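Local coordinates for DUF3298 domain-containing protein (Pseudomonas aeruginosa, PDB 4E72) that is of unknown function, a DUF3298-family protein made with a signal sequence and probably a lipoprotein, at residues A155-N160 and D167-W172; S195-P198 and H203-L206. All blocks are in the same frame, centred on the assembly; numbering follows the deposited sequence. Where two conformers were deposited one is given.

How the contacts relate
Following the chain from the N terminus, helix 142-159 comes first and ends in 155-160. A short connection turns the chain back into helix 166-171, and contact 1 closes this helical hairpin. The chain then runs through strands 179-181 and 187-190 and enters the loop that holds 195-198. Contact 2 closes that loop against 203-206, which leads into strand 205-208. The two contacts are therefore in series, neither nested nor crossed. Their centres lie about 10 Å apart, and they meet where the end of the 167-172 segment packs against 195-198. Together they tie the helical hairpin to the three-stranded antiparallel sheet, inside the DUF3298 region.

Contact 1 (A155-N160 and D167-W172); sequences AWLLAN and DFQKTW
Gln-169 NE2 is gripped by the turn between the two helices while it lies against Leu-157. It donates to the carbonyl of Leu-162 and, weakly, to that of Asp-163. Leu-157 CD1 sits 4.1 Å from this nitrogen, with the Gln-169 amide carbon almost as near. With CG anti to the carbonyl carbon (chi1 -78°) and the chain extended beyond it, the amide reaches the leucine.

The other branch of Leu-157 turns to an aromatic partner. Its CD2 lies 4.2 Å from Phe-168 CE1, so the leucine is shared between Gln-169 and Phe-168. Phe-168 has CG anti to its backbone N (chi1 -177°), which sends the ring toward helix 155-159. The same CE1 comes to the edge of the Trp-156 indole, near its plane, at 4.3 Å from CZ3.

Each ring is also covered from its own segment. Asn-160 ND2 stands 3.2 Å above the Trp-156 ring plane, toward the rim. That nitrogen donates to Trp-156 O at 2.8 Å, a nearly straight bond that holds the amide over the indole at the helix end. Trp-172 CD1 lies 3.8 Å above the centre of the Phe-168 ring. In helix 167-171, Asp-167 O takes Thr-171 N and Thr-171 OG1 from opposite faces of its carbonyl plane.

The two helix segments run roughly antiparallel, at 141°, with axes 12.8 Å apart at closest. Side chains from both helices span the gap. The contact is small, 145 Å² in all, and its hold is mainly apolar. The Gln-169 amide, which lies at the contact, finds its hydrogen bonds in the connecting turn, consistent with hydrogen bonds bracing the turn while apolar contact joins the helices.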
loop_
_atom_site.group_PDB
_atom_site.type_symbol
_atom_site.label_atom_id
_atom_site.label_comp_id
_atom_site.label_asym_id
_atom_site.label_seq_id
_atom_site.Cartn_x
_atom_site.Cartn_y
_atom_site.Cartn_z
ATOM N N ALA A 155 -17.151 -9.440 9.180
ATOM C CA ALA A 155 -17.990 -8.903 8.112
ATOM C C ALA A 155 -17.453 -9.332 6.744
ATOM O O ALA A 155 -18.244 -9.699 5.891
ATOM C CB ALA A 155 -18.071 -7.389 8.205
ATOM N N TRP A 156 -16.115 -9.324 6.553
ATOM C CA TRP A 156 -15.426 -9.738 5.325
ATOM C C TRP A 156 -15.642 -11.237 5.061
ATOM O O TRP A 156 -15.841 -11.623 3.907
ATOM C CB TRP A 156 -13.926 -9.412 5.396
ATOM C CG TRP A 156 -13.147 -9.860 4.197
ATOM C CD1 TRP A 156 -12.983 -9.184 3.026
ATOM C CD2 TRP A 156 -12.428 -11.099 4.049
ATOM N NE1 TRP A 156 -12.238 -9.935 2.145
ATOM C CE2 TRP A 156 -11.896 -11.120 2.742
ATOM C CE3 TRP A 156 -12.197 -12.200 4.894
ATOM C CZ2 TRP A 156 -11.141 -12.196 2.257
ATOM C CZ3 TRP A 156 -11.460 -13.274 4.407
ATOM C CH2 TRP A 156 -10.928 -13.258 3.111
ATOM N N LEU A 157 -15.591 -12.079 6.120
ATOM C CA LEU A 157 -15.848 -13.523 6.006
ATOM C C LEU A 157 -17.283 -13.784 5.500
ATOM O O LEU A 157 -17.474 -14.601 4.592
ATOM C CB LEU A 157 -15.640 -14.249 7.353
ATOM C CG LEU A 157 -14.201 -14.405 7.855
ATOM C CD1 LEU A 157 -14.192 -14.768 9.349
ATOM C CD2 LEU A 157 -13.406 -15.421 7.003
ATOM N N LEU A 158 -18.284 -13.094 6.122
ATOM C CA LEU A 158 -19.714 -13.166 5.801
ATOM C C LEU A 158 -19.955 -12.718 4.360
ATOM O O LEU A 158 -20.696 -13.380 3.643
ATOM C CB LEU A 158 -20.567 -12.326 6.799
ATOM C CG LEU A 158 -22.106 -12.435 6.650
ATOM C CD1 LEU A 158 -22.594 -13.846 6.879
ATOM C CD2 LEU A 158 -22.823 -11.535 7.620
ATOM N N ALA A 159 -19.286 -11.634 3.919
ATOM C CA ALA A 159 -19.407 -11.121 2.549
ATOM C C ALA A 159 -18.867 -12.130 1.516
ATOM O O ALA A 159 -19.346 -12.172 0.379
ATOM C CB ALA A 159 -18.657 -9.796 2.428
ATOM N N ASN A 160 -17.881 -12.944 1.909
ATOM C CA ASN A 160 -17.251 -13.931 1.021
ATOM C C ASN A 160 -17.771 -15.362 1.219
ATOM O O ASN A 160 -17.186 -16.293 0.658
ATOM C CB ASN A 160 -15.738 -13.896 1.226
ATOM C CG ASN A 160 -15.093 -12.711 0.563
ATOM O OD1 ASN A 160 -14.846 -12.700 -0.639
ATOM N ND2 ASN A 160 -14.830 -11.677 1.322
ATOM N N ASP A 167 -12.769 -24.708 8.428
ATOM C CA ASP A 167 -11.456 -25.188 7.956
ATOM C C ASP A 167 -10.607 -24.020 7.423
ATOM O O ASP A 167 -9.409 -23.958 7.712
ATOM C CB ASP A 167 -11.594 -26.295 6.899
ATOM C CG ASP A 167 -10.411 -27.260 6.813
ATOM O OD1 ASP A 167 -9.355 -26.978 7.439
ATOM O OD2 ASP A 167 -10.537 -28.296 6.114
ATOM N N PHE A 168 -11.242 -23.086 6.685
ATOM C CA PHE A 168 -10.622 -21.854 6.182
ATOM C C PHE A 168 -10.193 -20.960 7.353
ATOM O O PHE A 168 -9.089 -20.409 7.324
ATOM C CB PHE A 168 -11.602 -21.090 5.276
ATOM C CG PHE A 168 -11.042 -19.836 4.648
ATOM C CD1 PHE A 168 -11.057 -18.624 5.337
ATOM C CD2 PHE A 168 -10.542 -19.852 3.346
ATOM C CE1 PHE A 168 -10.523 -17.469 4.762
ATOM C CE2 PHE A 168 -10.047 -18.686 2.757
ATOM C CZ PHE A 168 -10.021 -17.508 3.477
ATOM N N GLN A 169 -11.071 -20.798 8.357
ATOM C CA GLN A 169 -10.834 -19.950 9.535
ATOM C C GLN A 169 -9.646 -20.437 10.380
ATOM O O GLN A 169 -8.848 -19.604 10.805
ATOM C CB GLN A 169 -12.102 -19.837 10.389
ATOM C CG GLN A 169 -13.101 -18.845 9.788
ATOM C CD GLN A 169 -14.390 -18.736 10.560
ATOM O OE1 GLN A 169 -14.403 -18.681 11.799
ATOM N NE2 GLN A 169 -15.505 -18.672 9.834
ATOM N N LYS A 170 -9.485 -21.778 10.555
ATOM C CA LYS A 170 -8.353 -22.365 11.287
ATOM C C LYS A 170 -7.061 -22.195 10.501
ATOM O O LYS A 170 -6.005 -21.987 11.101
ATOM C CB LYS A 170 -8.582 -23.844 11.609
ATOM C CG LYS A 170 -9.806 -24.141 12.486
ATOM C CD LYS A 170 -9.810 -23.428 13.855
ATOM C CE LYS A 170 -11.206 -23.076 14.325
ATOM N NZ LYS A 170 -11.819 -21.987 13.516
ATOM N N THR A 171 -7.143 -22.276 9.160
ATOM C CA THR A 171 -5.986 -22.138 8.270
ATOM C C THR A 171 -5.547 -20.666 8.190
ATOM O O THR A 171 -4.353 -20.374 8.123
ATOM C CB THR A 171 -6.337 -22.705 6.884
ATOM O OG1 THR A 171 -6.643 -24.091 7.028
ATOM C CG2 THR A 171 -5.223 -22.545 5.868
ATOM N N TRP A 172 -6.513 -19.750 8.156
ATOM C CA TRP A 172 -6.211 -18.339 8.027
ATOM C C TRP A 172 -6.815 -17.569 9.187
ATOM O O TRP A 172 -7.841 -16.910 9.014
ATOM C CB TRP A 172 -6.717 -17.805 6.680
ATOM C CG TRP A 172 -6.218 -18.567 5.488
ATOM C CD1 TRP A 172 -6.888 -19.535 4.788
ATOM C CD2 TRP A 172 -4.941 -18.420 4.853
ATOM N NE1 TRP A 172 -6.118 -19.980 3.738
ATOM C CE2 TRP A 172 -4.908 -19.321 3.761
ATOM C CE3 TRP A 172 -3.802 -17.632 5.117
ATOM C CZ2 TRP A 172 -3.788 -19.446 2.928
ATOM C CZ3 TRP A 172 -2.698 -17.750 4.282
ATOM C CH2 TRP A 172 -2.708 -18.634 3.194
#

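Contact 2 (S195-P198 and H203-L206); sequences SIAP and HPEL
The loop between strands 187-190 and 205-208 of the three-stranded antiparallel sheet folds back here on the residues that lead into strand 205-208. Ile-196 meets Pro-204 at the centre. Its CD1 touches Pro-204 CB at 3.8 Å, and its CG1 lies 4.0 Å from Pro-204 CG. The isoleucine arm thus lies alongside Pro-204 CB and CG, and the two side chains run past each other in opposite senses. Ile-196 reaches this place with CG1 between its backbone N and carbonyl carbon (chi1 58°), while CG2 is anti to the carbonyl carbon. Ala-197 CB adds a looser touch on Pro-204 CG at 4.1 Å. Ile-196 CD1 also approaches Leu-206 CD1, but Leu-206 has two conformers and this touch is doubtful. All four touching residues are buried, and the contact is wholly apolar.

Backbone hydrogen bonds pair Pro-204 with Tyr-191 and Leu-206 with Leu-189. These bonds set 203-206 beside strand 187-190. Glu-205 points away from the loop and forms salt bridges with Arg-92, Lys-190 and Lys-207. Trp-156 of helix 142-159 packs on Ala-197 and Pro-204, so the loop and the approach to the edge strand share one helix as their cover.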
loop_
_atom_site.group_PDB
_atom_site.type_symbol
_atom_site.label_atom_id
_atom_site.label_comp_id
_atom_site.label_asym_id
_atom_site.label_seq_id
_atom_site.Cartn_x
_atom_site.Cartn_y
_atom_site.Cartn_z
ATOM N N SER A 195 -1.753 -13.772 3.660
ATOM C CA SER A 195 -1.636 -13.478 5.093
ATOM C C SER A 195 -2.898 -13.911 5.838
ATOM O O SER A 195 -2.774 -14.519 6.894
ATOM C CB SER A 195 -1.348 -12.001 5.344
ATOM O OG SER A 195 -2.337 -11.186 4.754
ATOM N N ILE A 196 -4.108 -13.579 5.302
ATOM C CA ILE A 196 -5.407 -13.947 5.873
ATOM C C ILE A 196 -6.261 -14.716 4.840
ATOM O O ILE A 196 -7.434 -15.030 5.111
ATOM C CB ILE A 196 -6.192 -12.733 6.477
ATOM C CG1 ILE A 196 -6.456 -11.602 5.422
ATOM C CG2 ILE A 196 -5.528 -12.231 7.783
ATOM C CD1 ILE A 196 -7.667 -10.708 5.710
ATOM N N ALA A 197 -5.679 -15.034 3.664
ATOM C CA ALA A 197 -6.393 -15.761 2.601
ATOM C C ALA A 197 -5.423 -16.293 1.572
ATOM O O ALA A 197 -4.366 -15.700 1.426
ATOM C CB ALA A 197 -7.403 -14.832 1.921
ATOM N N PRO A 198 -5.796 -17.290 0.738
ATOM C CA PRO A 198 -4.880 -17.718 -0.348
ATOM C C PRO A 198 -4.740 -16.621 -1.403
ATOM O O PRO A 198 -5.535 -15.673 -1.413
ATOM C CB PRO A 198 -5.569 -18.966 -0.946
ATOM C CG PRO A 198 -6.623 -19.360 0.025
ATOM C CD PRO A 198 -7.036 -18.098 0.751
ATOM N N HIS A 203 -5.504 -9.280 -2.525
ATOM C CA HIS A 203 -5.160 -8.445 -1.381
ATOM C C HIS A 203 -6.436 -8.058 -0.645
ATOM O O HIS A 203 -7.041 -7.051 -1.019
ATOM C CB HIS A 203 -4.361 -7.220 -1.864
ATOM C CG HIS A 203 -3.018 -7.585 -2.408
ATOM N ND1 HIS A 203 -2.763 -7.585 -3.770
ATOM C CD2 HIS A 203 -1.909 -8.008 -1.756
ATOM C CE1 HIS A 203 -1.517 -8.014 -3.897
ATOM N NE2 HIS A 203 -0.952 -8.238 -2.708
ATOM N N PRO A 204 -6.901 -8.872 0.355
ATOM C CA PRO A 204 -8.173 -8.556 1.024
ATOM C C PRO A 204 -8.205 -7.165 1.655
ATOM O O PRO A 204 -7.206 -6.692 2.212
ATOM C CB PRO A 204 -8.307 -9.646 2.098
ATOM C CG PRO A 204 -7.428 -10.760 1.641
ATOM C CD PRO A 204 -6.304 -10.107 0.899
ATOM N N GLU A 205 -9.358 -6.506 1.514
ATOM C CA GLU A 205 -9.608 -5.182 2.090
ATOM C C GLU A 205 -10.705 -5.258 3.120
ATOM O O GLU A 205 -11.845 -5.601 2.791
ATOM C CB GLU A 205 -9.970 -4.124 1.024
ATOM C CG GLU A 205 -8.767 -3.610 0.252
ATOM C CD GLU A 205 -9.010 -2.451 -0.702
ATOM O OE1 GLU A 205 -10.090 -1.821 -0.635
ATOM O OE2 GLU A 205 -8.097 -2.154 -1.505
ATOM N N LEU A 206 -10.331 -4.957 4.373
ATOM C CA LEU A 206 -11.247 -4.888 5.504
ATOM C C LEU A 206 -11.683 -3.447 5.665
ATOM O O LEU A 206 -10.856 -2.537 5.473
ATOM C CB LEU A 206 -10.561 -5.401 6.783
ATOM C CG LEU A 206 -10.840 -6.851 7.216
ATOM C CD1 LEU A 206 -10.501 -7.858 6.123
ATOM C CD2 LEU A 206 -10.063 -7.178 8.466
#